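Local coordinates for protein putative immunoglobulin A1 protease (Bacteroides ovatus, PDB 3N6Z) that is probably a hydrolase of the immunoglobulin A1 protease type, built largely of parallel beta-helix coils, at residues Gly117-Phe122 against Thr151-Leu156; Asn137-Ser142 against Thr174-Gly179; Cys237-Ala242 against Ala270-Thr275; Ser281-Ile286 against Leu307-Lys312. One frame throughout, in Å; residues are numbered along the deposited sequence.

Interaction 1: Gly117-Phe122 against Thr151-Leu156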
loop_
_atom_site.group_PDB
_atom_site.type_symbol
_atom_site.label_atom_id
_atom_site.label_comp_id
_atom_site.label_asym_id
_atom_site.label_seq_id
_atom_site.Cartn_x
_atom_site.Cartn_y
_atom_site.Cartn_z
ATOM N N GLY A 117 -0.531 -1.582 -18.574
ATOM C CA GLY A 117 -0.886 -0.160 -18.472
ATOM C C GLY A 117 0.023 0.586 -17.536
ATOM O O GLY A 117 0.983 0.044 -17.002
ATOM N N ASP A 118 -0.273 1.865 -17.360
ATOM C CA ASP A 118 0.504 2.698 -16.462
ATOM C C ASP A 118 0.187 2.363 -15.010
ATOM O O ASP A 118 -0.979 2.249 -14.639
ATOM C CB ASP A 118 0.213 4.176 -16.703
ATOM C CG ASP A 118 0.801 4.688 -17.983
ATOM O OD1 ASP A 118 1.679 4.013 -18.532
ATOM O OD2 ASP A 118 0.420 5.787 -18.413
ATOM N N TYR A 119 1.225 2.258 -14.196
ATOM C CA TYR A 119 1.121 1.978 -12.761
ATOM C C TYR A 119 0.154 0.847 -12.440
ATOM O O TYR A 119 -0.850 1.038 -11.746
ATOM C CB TYR A 119 0.784 3.259 -11.980
ATOM C CG TYR A 119 1.857 4.276 -12.044
ATOM C CD1 TYR A 119 3.074 4.057 -11.393
ATOM C CD2 TYR A 119 1.695 5.452 -12.743
ATOM C CE1 TYR A 119 4.100 4.987 -11.453
ATOM C CE2 TYR A 119 2.737 6.390 -12.827
ATOM C CZ TYR A 119 3.921 6.162 -12.168
ATOM O OH TYR A 119 4.936 7.090 -12.241
ATOM N N PRO A 120 0.487 -0.372 -12.894
ATOM C CA PRO A 120 -0.367 -1.518 -12.575
ATOM C C PRO A 120 -0.595 -1.653 -11.062
ATOM O O PRO A 120 0.360 -1.734 -10.293
ATOM C CB PRO A 120 0.407 -2.714 -13.137
ATOM C CG PRO A 120 1.358 -2.167 -14.111
ATOM C CD PRO A 120 1.644 -0.754 -13.727
ATOM N N SER A 121 -1.863 -1.691 -10.680
ATOM C CA SER A 121 -2.369 -1.546 -9.345
ATOM C C SER A 121 -3.864 -1.257 -9.460
ATOM O O SER A 121 -4.395 -1.070 -10.563
ATOM C CB SER A 121 -1.702 -0.370 -8.606
ATOM O OG SER A 121 -2.004 0.871 -9.213
ATOM N N PHE A 122 -4.562 -1.164 -8.317
ATOM C CA PHE A 122 -5.975 -0.887 -8.375
ATOM C C PHE A 122 -6.213 0.561 -8.855
ATOM O O PHE A 122 -6.884 0.771 -9.870
ATOM C CB PHE A 122 -6.661 -1.189 -7.029
ATOM C CG PHE A 122 -8.162 -1.251 -7.122
ATOM C CD1 PHE A 122 -8.812 -2.348 -7.667
ATOM C CD2 PHE A 122 -8.922 -0.216 -6.649
ATOM C CE1 PHE A 122 -10.210 -2.400 -7.763
ATOM C CE2 PHE A 122 -10.310 -0.278 -6.715
ATOM C CZ PHE A 122 -10.933 -1.381 -7.256
ATOM N N THR A 151 -2.139 0.884 -4.951
ATOM C CA THR A 151 -1.826 1.991 -5.847
ATOM C C THR A 151 -0.357 2.044 -6.173
ATOM O O THR A 151 0.483 1.525 -5.418
ATOM C CB THR A 151 -2.334 3.328 -5.255
ATOM O OG1 THR A 151 -2.385 4.333 -6.262
ATOM C CG2 THR A 151 -1.449 3.767 -4.072
ATOM N N GLY A 152 -0.048 2.704 -7.273
ATOM C CA GLY A 152 1.341 3.032 -7.628
ATOM C C GLY A 152 1.807 4.191 -6.781
ATOM O O GLY A 152 2.662 3.989 -5.925
ATOM N N TYR A 153 1.230 5.371 -6.986
ATOM C CA TYR A 153 1.417 6.529 -6.116
ATOM C C TYR A 153 0.231 6.684 -5.201
ATOM O O TYR A 153 -0.926 6.610 -5.641
ATOM C CB TYR A 153 1.571 7.830 -6.924
ATOM C CG TYR A 153 2.973 8.140 -7.305
ATOM C CD1 TYR A 153 3.641 7.401 -8.256
ATOM C CD2 TYR A 153 3.655 9.148 -6.635
ATOM C CE1 TYR A 153 4.989 7.695 -8.568
ATOM C CE2 TYR A 153 4.950 9.453 -6.928
ATOM C CZ TYR A 153 5.624 8.741 -7.868
ATOM O OH TYR A 153 6.950 9.071 -8.095
ATOM N N LEU A 154 0.527 6.963 -3.926
ATOM C CA LEU A 154 -0.457 7.419 -2.961
ATOM C C LEU A 154 -0.221 8.915 -2.758
ATOM O O LEU A 154 0.741 9.332 -2.113
ATOM C CB LEU A 154 -0.359 6.682 -1.643
ATOM C CG LEU A 154 -1.401 7.098 -0.588
ATOM C CD1 LEU A 154 -2.815 6.996 -1.147
ATOM C CD2 LEU A 154 -1.222 6.264 0.688
ATOM N N GLY A 155 -1.118 9.705 -3.326
ATOM C CA GLY A 155 -0.928 11.127 -3.451
ATOM C C GLY A 155 0.053 11.492 -4.556
ATOM O O GLY A 155 0.794 10.654 -5.060
ATOM N N LEU A 156 0.042 12.774 -4.907
ATOM C CA LEU A 156 1.031 13.345 -5.818
ATOM C C LEU A 156 1.899 14.321 -5.047
ATOM O O LEU A 156 1.490 14.885 -4.038
ATOM C CB LEU A 156 0.336 14.057 -6.975
ATOM C CG LEU A 156 -0.373 13.133 -7.966
ATOM C CD1 LEU A 156 -1.249 13.932 -8.921
ATOM C CD2 LEU A 156 0.664 12.275 -8.686
#
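Tyr119 and Tyr153 meet as an offset edge-to-face pair, with the edge of Tyr153 turned toward the face of Tyr119, ring centroids 5.7 Å apart and planes at 80°. The touching is off-centre: Tyr153 CD1 lies 4.0 Å from Tyr119 CE1, and Tyr153 CE1 lies 3.7 Å from Tyr119 OH, so the pair overlaps toward the hydroxyl end of Tyr119. CD1 of the Tyr119 ring comes within 4.3 Å of Gly152 CA. Gly152, at the corner of a beta-helix coil, has no CB to stand in the way.

The tight, buried part is at Ser121 and Thr151. Ser121 CB packs 3.6 Å from Thr151 CA, while Ser121 OG turns back to give a 2.8 Å hydrogen bond to Tyr119 O and is also bonded to Gly124 N. On the other segment Thr151 OG1 bonds Tyr153 O at 2.8 Å, approaching from above the carbonyl plane. The tyrosine side is looser: both rings are partly exposed, Tyr119 OH is hydrogen-bonded to a bound glycerol, and a sulfate lies near Tyr153, both probably from the crystallisation liquor.

The chemistry divides accordingly. The clear hydroxyl bonds inside the segments, Ser121 OG to Tyr119 O and Thr151 OG1 to Tyr153 O, are local ones, and what joins the two segments is mainly aromatic and van der Waals packing.

Interaction 2: Asn137-Ser142 against Thr174-Gly179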
loop_
_atom_site.group_PDB
_atom_site.type_symbol
_atom_site.label_atom_id
_atom_site.label_comp_id
_atom_site.label_asym_id
_atom_site.label_seq_id
_atom_site.Cartn_x
_atom_site.Cartn_y
_atom_site.Cartn_z
ATOM N N ASN A 137 -5.163 -12.291 -2.228
ATOM C CA ASN A 137 -4.552 -12.973 -3.389
ATOM C C ASN A 137 -4.515 -12.095 -4.625
ATOM O O ASN A 137 -4.878 -12.510 -5.732
ATOM C CB ASN A 137 -5.247 -14.309 -3.744
ATOM C CG ASN A 137 -4.451 -15.110 -4.777
ATOM O OD1 ASN A 137 -3.220 -15.225 -4.667
ATOM N ND2 ASN A 137 -5.125 -15.584 -5.827
ATOM N N ALA A 138 -4.100 -10.842 -4.438
ATOM C CA ALA A 138 -3.844 -9.953 -5.542
ATOM C C ALA A 138 -2.516 -10.318 -6.187
ATOM O O ALA A 138 -1.601 -10.831 -5.540
ATOM C CB ALA A 138 -3.816 -8.490 -5.064
ATOM N N SER A 139 -2.365 -9.955 -7.456
ATOM C CA SER A 139 -1.081 -10.087 -8.139
ATOM C C SER A 139 -0.905 -8.925 -9.091
ATOM O O SER A 139 -1.646 -8.794 -10.065
ATOM C CB SER A 139 -0.995 -11.397 -8.918
ATOM O OG SER A 139 0.226 -11.485 -9.635
ATOM N N VAL A 140 0.074 -8.077 -8.802
ATOM C CA VAL A 140 0.376 -6.905 -9.638
ATOM C C VAL A 140 1.845 -6.964 -10.020
ATOM O O VAL A 140 2.715 -7.314 -9.209
ATOM C CB VAL A 140 0.021 -5.522 -8.994
ATOM C CG1 VAL A 140 -1.486 -5.466 -8.702
ATOM C CG2 VAL A 140 0.881 -5.237 -7.746
ATOM N N SER A 141 2.141 -6.601 -11.266
ATOM C CA SER A 141 3.501 -6.708 -11.786
ATOM C C SER A 141 3.808 -5.597 -12.780
ATOM O O SER A 141 2.954 -5.252 -13.588
ATOM C CB SER A 141 3.698 -8.075 -12.450
ATOM O OG SER A 141 5.041 -8.244 -12.847
ATOM N N SER A 142 5.037 -5.099 -12.721
ATOM C CA SER A 142 5.567 -4.169 -13.726
ATOM C C SER A 142 7.046 -4.406 -13.892
ATOM O O SER A 142 7.739 -4.606 -12.902
ATOM C CB SER A 142 5.340 -2.716 -13.294
ATOM O OG SER A 142 6.000 -1.834 -14.190
ATOM N N THR A 174 -2.900 -9.052 0.488
ATOM C CA THR A 174 -2.183 -10.342 0.413
ATOM C C THR A 174 -1.980 -10.668 -1.054
ATOM O O THR A 174 -2.707 -10.173 -1.927
ATOM C CB THR A 174 -2.922 -11.493 1.149
ATOM O OG1 THR A 174 -3.875 -12.135 0.280
ATOM C CG2 THR A 174 -3.644 -10.991 2.437
ATOM N N GLY A 175 -0.986 -11.521 -1.336
ATOM C CA GLY A 175 -0.653 -11.906 -2.701
ATOM C C GLY A 175 0.782 -11.558 -3.071
ATOM O O GLY A 175 1.702 -11.908 -2.330
ATOM N N GLU A 176 0.962 -10.886 -4.201
ATOM C CA GLU A 176 2.285 -10.590 -4.721
ATOM C C GLU A 176 2.346 -9.289 -5.482
ATOM O O GLU A 176 1.409 -8.918 -6.196
ATOM C CB GLU A 176 2.805 -11.710 -5.619
ATOM C CG GLU A 176 2.004 -11.911 -6.884
ATOM C CD GLU A 176 2.585 -12.945 -7.851
ATOM O OE1 GLU A 176 3.728 -13.395 -7.674
ATOM O OE2 GLU A 176 1.893 -13.286 -8.823
ATOM N N VAL A 177 3.481 -8.603 -5.301
ATOM C CA VAL A 177 3.834 -7.383 -5.987
ATOM C C VAL A 177 5.235 -7.581 -6.559
ATOM O O VAL A 177 6.182 -7.896 -5.807
ATOM C CB VAL A 177 3.974 -6.185 -4.960
ATOM C CG1 VAL A 177 4.482 -4.939 -5.667
ATOM C CG2 VAL A 177 2.722 -5.987 -4.226
ATOM N N ILE A 178 5.381 -7.301 -7.864
ATOM C CA ILE A 178 6.672 -7.241 -8.534
ATOM C C ILE A 178 6.757 -5.870 -9.212
ATOM O O ILE A 178 5.965 -5.558 -10.097
ATOM C CB ILE A 178 6.873 -8.384 -9.558
ATOM C CG1 ILE A 178 6.725 -9.718 -8.870
ATOM C CG2 ILE A 178 8.260 -8.217 -10.262
ATOM C CD1 ILE A 178 6.700 -10.890 -9.833
ATOM N N GLY A 179 7.680 -5.029 -8.769
ATOM C CA GLY A 179 7.887 -3.717 -9.349
ATOM C C GLY A 179 9.285 -3.526 -9.873
ATOM O O GLY A 179 10.131 -4.404 -9.759
HETATM O O HOH W 1 9.985 -6.024 -12.429
#
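Glu176 turns CG into the space between its backbone N and carbonyl carbon (chi1 65°), while Ser139 holds OG anti to its own N (chi1 177°); with the glutamate extended beyond CG, the two polar groups meet on one side of neighbouring parallel strands of the beta-helix. Ser139 OG donates to Glu176 OE2 at 2.6 Å, reaching the anti side of the carboxylate from 27° out of its plane. Both side chains have a second deposited conformer, so this bond describes one state only.

Beneath it the backbone pairing is regular. Glu176 O takes Val140 N at 3.0 Å, Val140 O takes Ile178 N, and Ala138 O takes Glu176 N, with CA-H...O contacts between them. The opposite face carries Val140, likewise in one of two conformers, and Val177, side by side and pointing the same way, with Ile149 against Val177 and Ile147 against Val140 in the interior.

At the coil corner the pairing changes character: Asn137 N gives a nearly straight 2.8 Å hydrogen bond to Thr174 OG1, while Ala138 N goes to Thr174 O. Gly175 CA passes 3.2 Å from Ala138 O. At the far end, one water donates to both strands, to Ser142 O at 2.7 Å and to Gly179 O at 3.1 Å.

Interaction 3: Cys237-Ala242 against Ala270-Thr275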
loop_
_atom_site.group_PDB
_atom_site.type_symbol
_atom_site.label_atom_id
_atom_site.label_comp_id
_atom_site.label_asym_id
_atom_site.label_seq_id
_atom_site.Cartn_x
_atom_site.Cartn_y
_atom_site.Cartn_z
ATOM N N CYS A 237 0.900 0.333 11.203
ATOM C CA CYS A 237 1.001 -0.647 10.114
ATOM C C CYS A 237 1.990 -1.736 10.436
ATOM O O CYS A 237 2.975 -1.512 11.132
ATOM C CB CYS A 237 1.427 -0.004 8.795
ATOM S SG CYS A 237 0.222 1.164 8.112
ATOM N N TYR A 238 1.754 -2.924 9.891
ATOM C CA TYR A 238 2.735 -4.005 9.918
ATOM C C TYR A 238 2.663 -4.841 8.663
ATOM O O TYR A 238 1.647 -4.843 7.969
ATOM C CB TYR A 238 2.622 -4.844 11.214
ATOM C CG TYR A 238 1.850 -6.130 11.152
ATOM C CD1 TYR A 238 0.459 -6.162 11.265
ATOM C CD2 TYR A 238 2.511 -7.339 10.981
ATOM C CE1 TYR A 238 -0.242 -7.379 11.224
ATOM C CE2 TYR A 238 1.829 -8.545 10.947
ATOM C CZ TYR A 238 0.450 -8.568 11.049
ATOM O OH TYR A 238 -0.198 -9.778 11.024
ATOM N N ALA A 239 3.730 -5.585 8.404
ATOM C CA ALA A 239 3.793 -6.471 7.264
ATOM C C ALA A 239 4.472 -7.771 7.631
ATOM O O ALA A 239 5.333 -7.810 8.510
ATOM C CB ALA A 239 4.520 -5.802 6.078
ATOM N N TYR A 240 4.099 -8.833 6.926
ATOM C CA TYR A 240 4.736 -10.126 7.111
ATOM C C TYR A 240 5.005 -10.915 5.864
ATOM O O TYR A 240 5.543 -12.045 5.928
ATOM C CB TYR A 240 4.051 -10.935 8.196
ATOM C CG TYR A 240 2.638 -11.428 7.974
ATOM C CD1 TYR A 240 1.550 -10.584 8.140
ATOM C CD2 TYR A 240 2.386 -12.785 7.748
ATOM C CE1 TYR A 240 0.250 -11.059 8.065
ATOM C CE2 TYR A 240 1.066 -13.270 7.635
ATOM C CZ TYR A 240 0.006 -12.393 7.827
ATOM O OH TYR A 240 -1.320 -12.784 7.749
ATOM N N GLY A 241 4.725 -10.349 4.701
ATOM C CA GLY A 241 5.206 -11.002 3.468
ATOM C C GLY A 241 6.696 -10.774 3.180
ATOM O O GLY A 241 7.268 -9.767 3.563
ATOM N N ALA A 242 7.351 -11.710 2.529
ATOM C CA ALA A 242 8.781 -11.575 2.201
ATOM C C ALA A 242 9.030 -10.366 1.302
ATOM O O ALA A 242 8.320 -10.190 0.327
ATOM C CB ALA A 242 9.270 -12.845 1.505
ATOM N N ALA A 270 7.750 -4.563 11.726
ATOM C CA ALA A 270 8.234 -5.408 10.642
ATOM C C ALA A 270 8.185 -6.863 11.077
ATOM O O ALA A 270 8.757 -7.224 12.119
ATOM C CB ALA A 270 9.679 -5.010 10.240
ATOM N N TRP A 271 7.549 -7.687 10.273
ATOM C CA TRP A 271 7.457 -9.116 10.529
ATOM C C TRP A 271 7.719 -9.914 9.267
ATOM O O TRP A 271 7.308 -11.079 9.147
ATOM C CB TRP A 271 6.102 -9.430 11.185
ATOM C CG TRP A 271 6.014 -10.601 12.071
ATOM C CD1 TRP A 271 6.767 -11.739 12.039
ATOM C CD2 TRP A 271 5.043 -10.787 13.104
ATOM N NE1 TRP A 271 6.358 -12.596 13.044
ATOM C CE2 TRP A 271 5.295 -12.041 13.698
ATOM C CE3 TRP A 271 4.001 -10.005 13.596
ATOM C CZ2 TRP A 271 4.507 -12.546 14.756
ATOM C CZ3 TRP A 271 3.233 -10.486 14.637
ATOM C CH2 TRP A 271 3.487 -11.752 15.202
ATOM N N SER A 272 8.490 -9.331 8.345
ATOM C CA SER A 272 8.854 -9.944 7.069
ATOM C C SER A 272 10.323 -10.360 7.056
ATOM O O SER A 272 11.178 -9.649 7.576
ATOM C CB SER A 272 8.648 -8.936 5.934
ATOM O OG SER A 272 7.302 -8.549 5.832
ATOM N N ASN A 273 10.633 -11.462 6.371
ATOM C CA ASN A 273 12.006 -11.750 5.978
ATOM C C ASN A 273 12.419 -10.807 4.838
ATOM O O ASN A 273 11.614 -10.545 3.930
ATOM C CB ASN A 273 12.130 -13.202 5.527
ATOM C CG ASN A 273 11.837 -14.186 6.644
ATOM O OD1 ASN A 273 12.191 -13.938 7.798
ATOM N ND2 ASN A 273 11.213 -15.318 6.306
ATOM N N LEU A 274 13.645 -10.281 4.921
ATOM C CA LEU A 274 14.112 -9.191 4.070
ATOM C C LEU A 274 15.401 -9.614 3.390
ATOM O O LEU A 274 16.358 -10.032 4.072
ATOM C CB LEU A 274 14.362 -7.934 4.902
ATOM C CG LEU A 274 13.263 -7.471 5.849
ATOM C CD1 LEU A 274 13.712 -6.207 6.593
ATOM C CD2 LEU A 274 11.977 -7.157 5.065
ATOM N N THR A 275 15.423 -9.492 2.059
ATOM C CA THR A 275 16.534 -9.962 1.239
ATOM C C THR A 275 16.978 -8.942 0.201
ATOM O O THR A 275 16.199 -8.541 -0.653
ATOM C CB THR A 275 16.170 -11.275 0.542
ATOM O OG1 THR A 275 15.726 -12.218 1.516
ATOM C CG2 THR A 275 17.354 -11.821 -0.279
HETATM O O HOH W 2 7.822 -6.326 7.455
HETATM O O HOH W 3 8.286 -12.863 5.372
#
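The Tyr238 ring and the six-membered ring of Trp271 lean together obliquely, planes at 48° and centroids 5.9 Å apart, with Tyr238 CE2 the nearest ring atom to Trp271, 3.7 Å from CE3. Trp271 CG stands anti to its backbone N (chi1 -152°); the indole beyond it lies against helix 334-344, where Ala334, Leu337 and Ile341 touch it. Tyr356 completes the aromatic group: it stacks on Tyr240 and meets Trp271 at a steep angle, while Tyr238 OH is hydrogen-bonded to Pro357 O. At the base of the side chains, Tyr240 CB packs 3.9 Å from Trp271 CB.

Behind the rings the two segments run almost in the same direction, as successive coils of the beta-helix, but only one direct backbone hydrogen bond joins them: Trp271 N to Ala239 O, 2.8 Å long. The nitrogen sits nearly along the C=O axis, though the N-H is bent away from a straight line (131°). Past this point the chain turns a corner and water takes over. One water donates to Ala239 O and takes a weak bond from Ser272 N; a second donates to Tyr240 O and accepts from Asn273 N, at 2.9 Å from that nitrogen. Ser272 OG points back at Gly241 O, but the carbonyl is crowded against Ser272 CB in the model, so that bond is doubtful in detail.

Thus the contact is apolar where the rings meet helix 334-344 and the segment with Tyr356 and Pro357, and polar at the corner, where one clear water bridge and one weak one link backbone groups that the strands no longer pair directly.

Interaction 4: Ser281-Ile286 against Leu307-Lys312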
loop_
_atom_site.group_PDB
_atom_site.type_symbol
_atom_site.label_atom_id
_atom_site.label_comp_id
_atom_site.label_asym_id
_atom_site.label_seq_id
_atom_site.Cartn_x
_atom_site.Cartn_y
_atom_site.Cartn_z
ATOM N N SER A 281 23.348 -3.953 -1.767
ATOM C CA SER A 281 22.044 -3.694 -1.163
ATOM C C SER A 281 22.152 -3.242 0.294
ATOM O O SER A 281 23.135 -3.500 0.985
ATOM C CB SER A 281 21.161 -4.937 -1.246
ATOM O OG SER A 281 20.942 -5.357 -2.585
ATOM N N THR A 282 21.120 -2.534 0.740
ATOM C CA THR A 282 20.973 -2.150 2.148
ATOM C C THR A 282 19.644 -2.716 2.639
ATOM O O THR A 282 18.633 -2.642 1.945
ATOM C CB THR A 282 21.081 -0.630 2.360
ATOM O OG1 THR A 282 20.107 0.040 1.554
ATOM C CG2 THR A 282 22.479 -0.147 1.980
ATOM N N VAL A 283 19.663 -3.289 3.835
ATOM C CA VAL A 283 18.493 -3.890 4.447
ATOM C C VAL A 283 18.285 -3.332 5.834
ATOM O O VAL A 283 19.171 -3.437 6.691
ATOM C CB VAL A 283 18.609 -5.415 4.459
ATOM C CG1 VAL A 283 17.412 -6.036 5.185
ATOM C CG2 VAL A 283 18.759 -5.968 3.039
ATOM N N GLY A 284 17.119 -2.736 6.048
ATOM C CA GLY A 284 16.740 -2.185 7.365
ATOM C C GLY A 284 15.474 -2.875 7.832
ATOM O O GLY A 284 14.520 -3.051 7.047
ATOM N N ARG A 285 15.399 -3.253 9.100
ATOM C CA ARG A 285 14.171 -3.930 9.550
ATOM C C ARG A 285 12.974 -3.029 9.286
ATOM O O ARG A 285 11.902 -3.531 8.962
ATOM C CB ARG A 285 14.229 -4.395 10.994
ATOM C CG ARG A 285 15.363 -5.346 11.291
ATOM C CD ARG A 285 15.226 -6.043 12.647
ATOM N NE ARG A 285 15.351 -5.094 13.750
ATOM C CZ ARG A 285 15.832 -5.375 14.958
ATOM N NH1 ARG A 285 16.162 -6.622 15.276
ATOM N NH2 ARG A 285 15.972 -4.395 15.841
ATOM N N ILE A 286 13.123 -1.708 9.482
ATOM C CA ILE A 286 12.016 -0.764 9.226
ATOM C C ILE A 286 12.190 -0.030 7.887
ATOM O O ILE A 286 11.267 -0.012 7.045
ATOM C CB ILE A 286 11.833 0.256 10.390
ATOM C CG1 ILE A 286 11.839 -0.437 11.776
ATOM C CG2 ILE A 286 10.521 1.068 10.231
ATOM C CD1 ILE A 286 10.713 -1.462 11.945
ATOM N N LEU A 307 17.266 -11.497 7.852
ATOM C CA LEU A 307 17.789 -10.426 7.003
ATOM C C LEU A 307 19.011 -10.998 6.279
ATOM O O LEU A 307 19.918 -11.555 6.905
ATOM C CB LEU A 307 18.167 -9.157 7.793
ATOM C CG LEU A 307 17.095 -8.076 8.027
ATOM C CD1 LEU A 307 15.926 -8.623 8.848
ATOM C CD2 LEU A 307 17.723 -6.831 8.697
ATOM N N LYS A 308 19.034 -10.820 4.961
ATOM C CA LYS A 308 20.119 -11.318 4.106
ATOM C C LYS A 308 20.549 -10.285 3.086
ATOM O O LYS A 308 19.715 -9.591 2.494
ATOM C CB LYS A 308 19.723 -12.606 3.384
ATOM C CG LYS A 308 19.608 -13.824 4.282
ATOM C CD LYS A 308 19.325 -15.068 3.482
ATOM C CE LYS A 308 19.344 -16.312 4.355
ATOM N NZ LYS A 308 19.133 -17.557 3.527
ATOM N N VAL A 309 21.863 -10.186 2.886
ATOM C CA VAL A 309 22.454 -9.416 1.802
ATOM C C VAL A 309 23.459 -10.341 1.128
ATOM O O VAL A 309 24.355 -10.876 1.802
ATOM C CB VAL A 309 23.127 -8.119 2.283
ATOM C CG1 VAL A 309 23.915 -7.440 1.109
ATOM C CG2 VAL A 309 22.082 -7.167 2.832
ATOM N N ASN A 310 23.319 -10.542 -0.178
ATOM C CA ASN A 310 24.226 -11.431 -0.935
ATOM C C ASN A 310 24.348 -12.812 -0.292
ATOM O O ASN A 310 25.451 -13.340 -0.128
ATOM C CB ASN A 310 25.575 -10.735 -1.127
ATOM C CG ASN A 310 26.499 -11.486 -2.071
ATOM O OD1 ASN A 310 26.041 -12.189 -2.988
ATOM N ND2 ASN A 310 27.791 -11.352 -1.840
ATOM N N GLU A 311 23.194 -13.345 0.099
ATOM C CA GLU A 311 23.044 -14.673 0.732
ATOM C C GLU A 311 23.643 -14.823 2.145
ATOM O O GLU A 311 23.560 -15.898 2.729
ATOM C CB GLU A 311 23.530 -15.791 -0.218
ATOM C CG GLU A 311 22.814 -15.771 -1.557
ATOM C CD GLU A 311 23.179 -16.924 -2.487
ATOM O OE1 GLU A 311 24.280 -17.501 -2.347
ATOM O OE2 GLU A 311 22.355 -17.244 -3.377
ATOM N N LYS A 312 24.192 -13.754 2.706
ATOM C CA LYS A 312 24.806 -13.781 4.035
ATOM C C LYS A 312 23.775 -13.210 4.992
ATOM O O LYS A 312 23.205 -12.152 4.728
ATOM C CB LYS A 312 26.077 -12.929 4.063
#
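This is apolar packing between two faces of the beta-helix: Val283, on the last strand of one sheet, meets Leu307 and Val309 on a strand of the sheet across from it. The strand axes run at 172° to each other and come no nearer than 7.5 Å, too far for backbone pairing, and the gap is filled mainly by side chains.

Val283 divides its two methyls between the partners. CG1, anti to the backbone N (chi1 176°), reaches Leu307 CG at 3.5 Å; CG2 meets Val309 CG2 at the same 3.5 Å and also approaches Lys308 O. In both pairs the two side chains pass alongside one another, pointing opposite ways. Leu307 has a second deposited conformer, so its contacts hold for the one described here.

At one end Arg285 sets CG against the leucine, 3.8 Å from Leu307 CD2, the two chains crossing at about a right angle. Its guanidinium leaves the contact: NE bonds His328 O, and NH2 makes a salt bridge to Asp318. At the other end Val309 CG1 lies 4.0 Å from Ser281 O.

Val309 then opens a type I' turn that closes on Lys312 and leads into the antiparallel strand 312-314. Strand 274-276 flanks 307-309 on its parallel side, and its Leu274 touches both Val283 and Leu307, while strand 248-251 pairs with 282-284.

How the interactions relate
The four contacts follow the beta-helix from its middle coils to its C-terminal end. Interactions 1 and 2 alternate along the chain and touch: Pro120 CG lies 3.5 Å from Ser141 O, and Ser121 packs on Val140, placing the loop of 117-122 against the strand of 137-142. Interactions 3 and 4 also meet, through Leu274, whose O is 2.9 Å from Lys308 N in a probable hydrogen bond and whose CB packs on Val283 CG1. Between these pairs, interactions 2 and 3 have centres about 15 Å apart, and those of 1 and 4 are about 27 Å apart. No active site is established; the small molecules bound at interaction 1 do not by themselves mark one.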